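Local coordinates for protein Afp1 (Serratia entomophila, PDB 6RBN) that probably builds, in many copies, the inner tube of the anti-feeding prophage, a contractile injection system, within its helical sheath, at residues Ile14-Gly24 / Lys92-Glu101; Val108-Ser119 / Ile137-Thr148. All coordinates share one frame; numbering follows the deposited sequence.

Contact 1: Ile14-Gly24 / Lys92-Glu101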
loop_
_atom_site.group_PDB
_atom_site.type_symbol
_atom_site.label_atom_id
_atom_site.label_comp_id
_atom_site.label_asym_id
_atom_site.label_seq_id
_atom_site.Cartn_x
_atom_site.Cartn_y
_atom_site.Cartn_z
ATOM N N ILE A 14 12.784 -37.125 15.564
ATOM C CA ILE A 14 12.345 -37.678 14.286
ATOM C C ILE A 14 10.983 -37.082 13.952
ATOM O O ILE A 14 10.101 -37.073 14.814
ATOM C CB ILE A 14 12.269 -39.212 14.334
ATOM C CG1 ILE A 14 13.621 -39.786 14.743
ATOM C CG2 ILE A 14 11.883 -39.765 12.983
ATOM C CD1 ILE A 14 13.569 -41.232 15.115
ATOM N N PRO A 15 10.780 -36.561 12.746
ATOM C CA PRO A 15 9.452 -36.068 12.371
ATOM C C PRO A 15 8.491 -37.194 12.021
ATOM O O PRO A 15 8.867 -38.364 11.940
ATOM C CB PRO A 15 9.739 -35.186 11.156
ATOM C CG PRO A 15 10.977 -35.746 10.581
ATOM C CD PRO A 15 11.793 -36.227 11.733
ATOM N N THR A 16 7.230 -36.822 11.802
ATOM C CA THR A 16 6.144 -37.778 11.627
ATOM C C THR A 16 5.807 -38.076 10.175
ATOM O O THR A 16 5.114 -39.062 9.914
ATOM C CB THR A 16 4.862 -37.277 12.296
ATOM O OG1 THR A 16 4.478 -36.028 11.709
ATOM C CG2 THR A 16 5.052 -37.089 13.762
ATOM N N TYR A 17 6.247 -37.259 9.227
ATOM C CA TYR A 17 5.699 -37.316 7.881
ATOM C C TYR A 17 6.299 -38.415 7.019
ATOM O O TYR A 17 5.917 -38.538 5.852
ATOM C CB TYR A 17 5.850 -35.957 7.183
ATOM C CG TYR A 17 7.266 -35.464 6.982
ATOM C CD1 TYR A 17 7.881 -34.665 7.932
ATOM C CD2 TYR A 17 7.976 -35.770 5.828
ATOM C CE1 TYR A 17 9.166 -34.204 7.746
ATOM C CE2 TYR A 17 9.259 -35.321 5.640
ATOM C CZ TYR A 17 9.845 -34.538 6.602
ATOM O OH TYR A 17 11.124 -34.083 6.413
ATOM N N ARG A 18 7.216 -39.215 7.546
ATOM C CA ARG A 18 7.847 -40.282 6.779
ATOM C C ARG A 18 7.626 -41.598 7.501
ATOM O O ARG A 18 8.199 -41.825 8.570
ATOM C CB ARG A 18 9.334 -40.027 6.605
ATOM C CG ARG A 18 9.987 -40.995 5.661
ATOM C CD ARG A 18 9.427 -40.718 4.305
ATOM N NE ARG A 18 9.883 -39.430 3.815
ATOM C CZ ARG A 18 9.186 -38.661 2.991
ATOM N NH1 ARG A 18 9.679 -37.506 2.575
ATOM N NH2 ARG A 18 7.965 -39.017 2.643
ATOM N N PHE A 19 6.818 -42.473 6.911
ATOM C CA PHE A 19 6.498 -43.736 7.547
ATOM C C PHE A 19 6.087 -44.743 6.489
ATOM O O PHE A 19 5.400 -44.407 5.526
ATOM C CB PHE A 19 5.397 -43.570 8.612
ATOM C CG PHE A 19 4.079 -43.087 8.074
ATOM C CD1 PHE A 19 3.828 -41.735 7.928
ATOM C CD2 PHE A 19 3.069 -43.984 7.765
ATOM C CE1 PHE A 19 2.622 -41.294 7.447
ATOM C CE2 PHE A 19 1.863 -43.546 7.285
ATOM C CZ PHE A 19 1.640 -42.201 7.129
ATOM N N ILE A 20 6.515 -45.984 6.676
ATOM C CA ILE A 20 6.066 -47.081 5.835
ATOM C C ILE A 20 5.203 -48.005 6.679
ATOM O O ILE A 20 5.406 -48.146 7.888
ATOM C CB ILE A 20 7.240 -47.845 5.182
ATOM C CG1 ILE A 20 8.190 -48.405 6.234
ATOM C CG2 ILE A 20 7.990 -46.942 4.229
ATOM C CD1 ILE A 20 9.220 -49.338 5.673
ATOM N N VAL A 21 4.206 -48.605 6.041
ATOM C CA VAL A 21 3.250 -49.474 6.713
ATOM C C VAL A 21 3.315 -50.831 6.033
ATOM O O VAL A 21 2.827 -50.994 4.909
ATOM C CB VAL A 21 1.827 -48.906 6.684
ATOM C CG1 VAL A 21 0.859 -49.881 7.318
ATOM C CG2 VAL A 21 1.764 -47.576 7.402
ATOM N N THR A 22 3.933 -51.798 6.699
ATOM C CA THR A 22 3.951 -53.177 6.229
ATOM C C THR A 22 2.730 -53.878 6.807
ATOM O O THR A 22 2.668 -54.140 8.010
ATOM C CB THR A 22 5.239 -53.880 6.643
ATOM O OG1 THR A 22 6.361 -53.177 6.099
ATOM C CG2 THR A 22 5.248 -55.297 6.121
ATOM N N LEU A 23 1.764 -54.179 5.953
ATOM C CA LEU A 23 0.460 -54.685 6.367
ATOM C C LEU A 23 0.415 -56.171 6.027
ATOM O O LEU A 23 0.072 -56.562 4.913
ATOM C CB LEU A 23 -0.649 -53.883 5.689
ATOM C CG LEU A 23 -2.101 -54.048 6.122
ATOM C CD1 LEU A 23 -2.777 -52.703 6.085
ATOM C CD2 LEU A 23 -2.835 -55.009 5.222
ATOM N N GLY A 24 0.779 -56.999 7.000
ATOM C CA GLY A 24 0.834 -58.427 6.783
ATOM C C GLY A 24 2.138 -58.848 6.146
ATOM O O GLY A 24 3.168 -58.940 6.817
ATOM N N LYS A 92 -3.828 -59.946 10.585
ATOM C CA LYS A 92 -2.529 -59.564 10.063
ATOM C C LYS A 92 -1.758 -58.796 11.121
ATOM O O LYS A 92 -2.340 -58.230 12.050
ATOM C CB LYS A 92 -2.665 -58.704 8.806
ATOM C CG LYS A 92 -3.190 -59.436 7.593
ATOM C CD LYS A 92 -3.319 -58.492 6.425
ATOM C CE LYS A 92 -3.634 -59.226 5.141
ATOM N NZ LYS A 92 -4.969 -59.866 5.162
ATOM N N ASP A 93 -0.439 -58.779 10.971
ATOM C CA ASP A 93 0.440 -58.008 11.839
ATOM C C ASP A 93 0.944 -56.767 11.112
ATOM O O ASP A 93 1.444 -56.855 9.988
ATOM C CB ASP A 93 1.602 -58.869 12.336
ATOM C CG ASP A 93 2.253 -59.675 11.237
ATOM O OD1 ASP A 93 1.719 -59.689 10.109
ATOM O OD2 ASP A 93 3.298 -60.306 11.504
ATOM N N ILE A 94 0.804 -55.612 11.759
ATOM C CA ILE A 94 1.086 -54.318 11.150
ATOM C C ILE A 94 2.406 -53.802 11.701
ATOM O O ILE A 94 2.663 -53.896 12.906
ATOM C CB ILE A 94 -0.049 -53.316 11.435
ATOM C CG1 ILE A 94 -1.415 -53.941 11.165
ATOM C CG2 ILE A 94 0.107 -52.063 10.599
ATOM C CD1 ILE A 94 -1.626 -54.382 9.761
ATOM N N MET A 95 3.244 -53.253 10.827
ATOM C CA MET A 95 4.457 -52.565 11.245
ATOM C C MET A 95 4.447 -51.165 10.659
ATOM O O MET A 95 4.345 -51.004 9.442
ATOM C CB MET A 95 5.709 -53.294 10.777
ATOM C CG MET A 95 6.978 -52.715 11.355
ATOM S SD MET A 95 8.431 -53.420 10.581
ATOM C CE MET A 95 8.238 -55.109 11.087
ATOM N N ILE A 96 4.563 -50.156 11.516
ATOM C CA ILE A 96 4.640 -48.766 11.086
ATOM C C ILE A 96 6.005 -48.244 11.506
ATOM O O ILE A 96 6.281 -48.104 12.702
ATOM C CB ILE A 96 3.510 -47.915 11.673
ATOM C CG1 ILE A 96 2.162 -48.437 11.188
ATOM C CG2 ILE A 96 3.675 -46.474 11.266
ATOM C CD1 ILE A 96 0.987 -47.812 11.872
ATOM N N SER A 97 6.854 -47.951 10.528
ATOM C CA SER A 97 8.258 -47.645 10.758
ATOM C C SER A 97 8.546 -46.202 10.377
ATOM O O SER A 97 8.325 -45.815 9.229
ATOM C CB SER A 97 9.150 -48.568 9.926
ATOM O OG SER A 97 8.916 -49.929 10.216
ATOM N N LEU A 98 9.059 -45.417 11.323
ATOM C CA LEU A 98 9.628 -44.119 10.974
ATOM C C LEU A 98 10.897 -44.336 10.167
ATOM O O LEU A 98 11.798 -45.063 10.594
ATOM C CB LEU A 98 9.912 -43.286 12.219
ATOM C CG LEU A 98 8.683 -42.701 12.908
ATOM C CD1 LEU A 98 9.078 -41.995 14.178
ATOM C CD2 LEU A 98 8.002 -41.744 11.969
ATOM N N THR A 99 10.968 -43.708 9.003
ATOM C CA THR A 99 11.878 -44.134 7.959
ATOM C C THR A 99 12.778 -42.964 7.568
ATOM O O THR A 99 12.468 -41.800 7.826
ATOM C CB THR A 99 11.063 -44.660 6.758
ATOM O OG1 THR A 99 9.998 -45.474 7.255
ATOM C CG2 THR A 99 11.875 -45.566 5.856
ATOM N N ASN A 100 13.916 -43.299 6.965
ATOM C CA ASN A 100 14.801 -42.361 6.292
ATOM C C ASN A 100 14.080 -41.729 5.092
ATOM O O ASN A 100 13.017 -42.187 4.661
ATOM C CB ASN A 100 16.060 -43.107 5.852
ATOM C CG ASN A 100 17.213 -42.197 5.546
ATOM O OD1 ASN A 100 17.098 -40.976 5.629
ATOM N ND2 ASN A 100 18.347 -42.788 5.193
ATOM N N GLU A 101 14.676 -40.663 4.547
ATOM C CA GLU A 101 14.093 -39.986 3.391
ATOM C C GLU A 101 14.069 -40.887 2.162
ATOM O O GLU A 101 13.052 -40.976 1.466
ATOM C CB GLU A 101 14.860 -38.700 3.090
ATOM C CG GLU A 101 14.367 -37.962 1.854
ATOM C CD GLU A 101 12.967 -37.399 2.007
ATOM O OE1 GLU A 101 12.579 -37.040 3.135
ATOM O OE2 GLU A 101 12.243 -37.327 0.992
#

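Contact 2: Val108-Ser119 / Ile137-Thr148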
loop_
_atom_site.group_PDB
_atom_site.type_symbol
_atom_site.label_atom_id
_atom_site.label_comp_id
_atom_site.label_asym_id
_atom_site.label_seq_id
_atom_site.Cartn_x
_atom_site.Cartn_y
_atom_site.Cartn_z
ATOM N N VAL A 108 12.667 -45.797 14.078
ATOM C CA VAL A 108 11.884 -46.354 15.178
ATOM C C VAL A 108 10.621 -46.932 14.563
ATOM O O VAL A 108 9.946 -46.253 13.787
ATOM C CB VAL A 108 11.520 -45.297 16.246
ATOM C CG1 VAL A 108 10.568 -45.869 17.274
ATOM C CG2 VAL A 108 12.748 -44.766 16.964
ATOM N N SER A 109 10.300 -48.181 14.889
ATOM C CA SER A 109 9.105 -48.798 14.341
ATOM C C SER A 109 8.167 -49.246 15.451
ATOM O O SER A 109 8.576 -49.500 16.583
ATOM C CB SER A 109 9.452 -49.983 13.439
ATOM O OG SER A 109 10.011 -51.042 14.171
ATOM N N TRP A 110 6.888 -49.328 15.095
ATOM C CA TRP A 110 5.811 -49.758 15.979
ATOM C C TRP A 110 5.228 -51.051 15.436
ATOM O O TRP A 110 4.792 -51.099 14.284
ATOM C CB TRP A 110 4.724 -48.688 16.068
ATOM C CG TRP A 110 5.044 -47.538 16.952
ATOM C CD1 TRP A 110 4.608 -47.348 18.222
ATOM C CD2 TRP A 110 5.898 -46.432 16.652
ATOM N NE1 TRP A 110 5.119 -46.184 18.731
ATOM C CE2 TRP A 110 5.918 -45.603 17.785
ATOM C CE3 TRP A 110 6.641 -46.057 15.532
ATOM C CZ2 TRP A 110 6.652 -44.425 17.831
ATOM C CZ3 TRP A 110 7.367 -44.892 15.580
ATOM C CH2 TRP A 110 7.370 -44.087 16.721
ATOM N N ASN A 111 5.217 -52.091 16.260
ATOM C CA ASN A 111 4.712 -53.394 15.859
ATOM C C ASN A 111 3.321 -53.620 16.428
ATOM O O ASN A 111 3.037 -53.257 17.570
ATOM C CB ASN A 111 5.645 -54.509 16.324
ATOM C CG ASN A 111 7.008 -54.414 15.700
ATOM O OD1 ASN A 111 8.004 -54.208 16.386
ATOM N ND2 ASN A 111 7.063 -54.555 14.386
ATOM N N VAL A 112 2.456 -54.223 15.616
ATOM C CA VAL A 112 1.073 -54.511 15.970
ATOM C C VAL A 112 0.840 -55.995 15.721
ATOM O O VAL A 112 1.184 -56.502 14.651
ATOM C CB VAL A 112 0.101 -53.651 15.145
ATOM C CG1 VAL A 112 -1.311 -54.052 15.390
ATOM C CG2 VAL A 112 0.295 -52.182 15.459
ATOM N N SER A 113 0.279 -56.697 16.706
ATOM C CA SER A 113 0.380 -58.153 16.712
ATOM C C SER A 113 -0.683 -58.831 15.850
ATOM O O SER A 113 -0.356 -59.519 14.879
ATOM C CB SER A 113 0.312 -58.667 18.145
ATOM O OG SER A 113 0.374 -60.079 18.182
ATOM N N ASN A 114 -1.960 -58.676 16.195
ATOM C CA ASN A 114 -3.037 -59.360 15.469
ATOM C C ASN A 114 -4.131 -58.343 15.174
ATOM O O ASN A 114 -5.059 -58.171 15.967
ATOM C CB ASN A 114 -3.584 -60.545 16.250
ATOM C CG ASN A 114 -2.642 -61.720 16.262
ATOM O OD1 ASN A 114 -2.024 -62.046 15.252
ATOM N ND2 ASN A 114 -2.536 -62.378 17.407
ATOM N N ALA A 115 -4.034 -57.693 14.025
ATOM C CA ALA A 115 -4.989 -56.671 13.636
ATOM C C ALA A 115 -5.992 -57.236 12.644
ATOM O O ALA A 115 -5.637 -58.027 11.770
ATOM C CB ALA A 115 -4.275 -55.463 13.034
ATOM N N PHE A 116 -7.249 -56.830 12.791
ATOM C CA PHE A 116 -8.304 -57.203 11.865
ATOM C C PHE A 116 -9.241 -56.014 11.730
ATOM O O PHE A 116 -9.391 -55.245 12.685
ATOM C CB PHE A 116 -9.052 -58.466 12.335
ATOM C CG PHE A 116 -9.810 -58.310 13.624
ATOM C CD1 PHE A 116 -9.184 -58.523 14.838
ATOM C CD2 PHE A 116 -11.164 -58.021 13.617
ATOM C CE1 PHE A 116 -9.880 -58.398 16.016
ATOM C CE2 PHE A 116 -11.858 -57.894 14.791
ATOM C CZ PHE A 116 -11.216 -58.087 15.990
ATOM N N PRO A 117 -9.864 -55.820 10.569
ATOM C CA PRO A 117 -10.678 -54.617 10.372
ATOM C C PRO A 117 -12.027 -54.704 11.058
ATOM O O PRO A 117 -12.676 -55.751 11.083
ATOM C CB PRO A 117 -10.842 -54.555 8.850
ATOM C CG PRO A 117 -10.729 -55.947 8.415
ATOM C CD PRO A 117 -9.732 -56.588 9.319
ATOM N N THR A 118 -12.447 -53.578 11.624
ATOM C CA THR A 118 -13.779 -53.449 12.182
ATOM C C THR A 118 -14.639 -52.427 11.460
ATOM O O THR A 118 -15.863 -52.469 11.606
ATOM C CB THR A 118 -13.714 -53.079 13.672
ATOM O OG1 THR A 118 -13.058 -51.818 13.823
ATOM C CG2 THR A 118 -12.954 -54.126 14.449
ATOM N N SER A 119 -14.048 -51.524 10.683
ATOM C CA SER A 119 -14.828 -50.548 9.940
ATOM C C SER A 119 -14.045 -50.105 8.715
ATOM O O SER A 119 -12.819 -50.197 8.676
ATOM C CB SER A 119 -15.188 -49.337 10.802
ATOM O OG SER A 119 -14.048 -48.553 11.074
ATOM N N ILE A 137 -9.880 -46.881 7.515
ATOM C CA ILE A 137 -10.111 -48.197 8.098
ATOM C C ILE A 137 -9.669 -48.180 9.556
ATOM O O ILE A 137 -8.655 -47.564 9.905
ATOM C CB ILE A 137 -9.393 -49.295 7.275
ATOM C CG1 ILE A 137 -9.711 -50.699 7.786
ATOM C CG2 ILE A 137 -7.891 -49.073 7.177
ATOM C CD1 ILE A 137 -9.335 -51.783 6.815
ATOM N N THR A 138 -10.465 -48.801 10.422
ATOM C CA THR A 138 -10.099 -48.970 11.818
ATOM C C THR A 138 -9.836 -50.442 12.095
ATOM O O THR A 138 -10.503 -51.323 11.550
ATOM C CB THR A 138 -11.171 -48.469 12.778
ATOM O OG1 THR A 138 -12.372 -49.221 12.590
ATOM C CG2 THR A 138 -11.457 -47.008 12.543
ATOM N N LEU A 139 -8.863 -50.690 12.957
ATOM C CA LEU A 139 -8.376 -52.030 13.222
ATOM C C LEU A 139 -8.468 -52.310 14.711
ATOM O O LEU A 139 -8.307 -51.412 15.539
ATOM C CB LEU A 139 -6.933 -52.185 12.756
ATOM C CG LEU A 139 -6.651 -51.943 11.275
ATOM C CD1 LEU A 139 -5.166 -51.951 11.048
ATOM C CD2 LEU A 139 -7.309 -52.981 10.417
ATOM N N MET A 140 -8.736 -53.566 15.043
ATOM C CA MET A 140 -8.726 -54.041 16.416
ATOM C C MET A 140 -7.526 -54.953 16.602
ATOM O O MET A 140 -7.361 -55.924 15.859
ATOM C CB MET A 140 -10.015 -54.787 16.748
ATOM C CG MET A 140 -10.094 -55.311 18.172
ATOM S SD MET A 140 -10.252 -54.035 19.427
ATOM C CE MET A 140 -11.966 -53.580 19.195
ATOM N N ALA A 141 -6.691 -54.641 17.584
ATOM C CA ALA A 141 -5.494 -55.432 17.828
ATOM C C ALA A 141 -5.439 -55.880 19.275
ATOM O O ALA A 141 -6.409 -55.706 20.015
ATOM C CB ALA A 141 -4.248 -54.633 17.473
ATOM N N ASP A 142 -4.313 -56.446 19.697
ATOM C CA ASP A 142 -4.203 -56.932 21.065
ATOM C C ASP A 142 -2.998 -56.373 21.813
ATOM O O ASP A 142 -3.052 -56.223 23.038
ATOM C CB ASP A 142 -4.185 -58.457 21.068
ATOM C CG ASP A 142 -3.219 -59.015 20.080
ATOM O OD1 ASP A 142 -2.657 -58.211 19.318
ATOM O OD2 ASP A 142 -3.031 -60.247 20.051
ATOM N N ARG A 143 -1.915 -56.055 21.107
ATOM C CA ARG A 143 -0.805 -55.364 21.748
ATOM C C ARG A 143 -0.074 -54.510 20.725
ATOM O O ARG A 143 -0.160 -54.736 19.519
ATOM C CB ARG A 143 0.177 -56.330 22.418
ATOM C CG ARG A 143 0.976 -57.159 21.458
ATOM C CD ARG A 143 1.892 -58.119 22.176
ATOM N NE ARG A 143 2.706 -58.875 21.231
ATOM C CZ ARG A 143 2.329 -60.019 20.670
ATOM N NH1 ARG A 143 3.132 -60.640 19.822
ATOM N NH2 ARG A 143 1.152 -60.550 20.970
ATOM N N VAL A 144 0.639 -53.509 21.239
ATOM C CA VAL A 144 1.489 -52.623 20.452
ATOM C C VAL A 144 2.852 -52.583 21.125
ATOM O O VAL A 144 2.954 -52.214 22.299
ATOM C CB VAL A 144 0.908 -51.201 20.341
ATOM C CG1 VAL A 144 1.911 -50.267 19.703
ATOM C CG2 VAL A 144 -0.369 -51.205 19.534
ATOM N N THR A 145 3.892 -52.971 20.396
ATOM C CA THR A 145 5.253 -52.917 20.903
ATOM C C THR A 145 6.089 -51.981 20.041
ATOM O O THR A 145 5.758 -51.700 18.890
ATOM C CB THR A 145 5.900 -54.306 20.947
ATOM O OG1 THR A 145 5.935 -54.863 19.630
ATOM C CG2 THR A 145 5.124 -55.231 21.865
ATOM N N ILE A 146 7.181 -51.494 20.622
ATOM C CA ILE A 146 8.073 -50.537 19.978
ATOM C C ILE A 146 9.471 -51.130 19.976
ATOM O O ILE A 146 10.045 -51.368 21.047
ATOM C CB ILE A 146 8.075 -49.183 20.707
ATOM C CG1 ILE A 146 6.675 -48.578 20.746
ATOM C CG2 ILE A 146 9.038 -48.225 20.050
ATOM C CD1 ILE A 146 6.556 -47.394 21.659
ATOM N N GLN A 147 10.027 -51.368 18.794
ATOM C CA GLN A 147 11.441 -51.688 18.684
ATOM C C GLN A 147 12.176 -50.500 18.083
ATOM O O GLN A 147 11.668 -49.826 17.181
ATOM C CB GLN A 147 11.698 -52.966 17.872
ATOM C CG GLN A 147 11.343 -52.926 16.415
ATOM C CD GLN A 147 11.718 -54.195 15.694
ATOM O OE1 GLN A 147 12.270 -55.112 16.290
ATOM N NE2 GLN A 147 11.439 -54.247 14.403
ATOM N N THR A 148 13.355 -50.217 18.624
ATOM C CA THR A 148 14.111 -49.014 18.301
ATOM C C THR A 148 15.448 -49.431 17.704
ATOM O O THR A 148 16.362 -49.821 18.436
ATOM C CB THR A 148 14.325 -48.149 19.537
ATOM O OG1 THR A 148 15.073 -48.888 20.506
ATOM C CG2 THR A 148 12.998 -47.735 20.139
#

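Contact 1: Ile14-Gly24 / Lys92-Glu101
On the face carrying V21, L23, I94 and I96, the apolar side chains of this antiparallel strand pair mesh. V21 CG2 runs alongside I96 CG1 at 3.9 Å, the two side chains pointing the same way, while V21 CG1 turns to I94 CG2 on the flanking residue. L23 lies beside I94, whose CD1 reaches L23 CG at 3.7 Å. At the far end, L98 slips one methyl, CD1, against I14 CG2 (3.8 Å), linking the incoming loop to the strand.

On the other face, I20 packs across T99 and S97. With chi1 of 58° holding CG1 between the backbone N and the carbonyl carbon, that branch meets S97 CB at 3.8 Å. The backbones are laced in pairs: I20 with S97 and T22 with M95 each exchange two hydrogen bonds, and G24 N adds one to D93 O. S97 O is gripped twice, by I20 N and by T99 OG1.

The polar edge belongs to R18. Its chain, bent at chi2 and chi3, brings NH1 to E101 OE1 (3.0 Å) in a salt bridge lying near the guanidinium plane, with the carboxylate turned 81° to it; Y17 CD2 lies above one guanidinium face, offset toward its rim. Within the sheet of this gp19-like tail tube protein, strand 92-99 is flanked by 19-23 and 109-121, and 19-23 pairs onward with 26-27, while F125 of a neighbouring subunit packs on I96 and L98.

Contact 2: Val108-Ser119 / Ile137-Thr148
N111 and T145 exchange a pair of backbone hydrogen bonds, the shorter being N111 N to T145 O at 2.7 Å, in the first of two ladders separated by a corner. In the same ladder S109 N meets Q147 O almost head-on. In the second, F116 and M140 bond reciprocally; beyond P117 the register slips by one residue in a beta bulge, where T118 N donates to T138 O at 3.0 Å and T138 N to S119 O.

Apolar contacts follow the same division. The W110 ring lies beside I146, its CD1 3.5 Å from I146 CG1, with V144 CG1 at the ring edge. V112 CG1 touches A141 CB at 3.6 Å near the corner. M140 CB sits over the F116 ring in a CH-pi contact, 4.0 Å from the centroid; F116 chi1 of 65° swings the ring back beneath that methylene.

Polar side chains gather at the turn and the bulge. D142 OD1 accepts from N114 N at 3.2 Å on its syn side, and S113 CB lies over the centre of the R143 guanidinium face. T118 OG1 and T138 OG1 share a hydrogen bond of 3.0 Å. Away from both places, Q147 CG passes N111 OD1 at 3.6 Å; beyond it, OE1 hydrogen-bonds K284 NZ and NE2 the carbonyl O of Q281, both of the Afp2 chain.

Two antiparallel ladders bent around a corner, with S119 continuing the sheet into another subunit, are consistent with the curled beta-barrel fold of gp19-like tail tube proteins.

How the contacts relate
The centres of contacts 1 and 2 lie 12 Å apart, and the two are joined directly because strands 92-99 and 109-121 are neighbours in one sheet. Probable backbone hydrogen bonds run from A115 N to K92 O and from V112 N to I94 O, both 2.7 Å, while S97 OG packs on S109 CB at 3.3 Å. One continuous sheet therefore passes from 19-23 through 92-99 and 109-121 to 144-148, with 134-140 joined beyond the corner. Along the chain, contact 1 closes before contact 2 opens. Both also meet the same neighbouring subunit, whose F125 ring stands edge-to-face with W110 of contact 2.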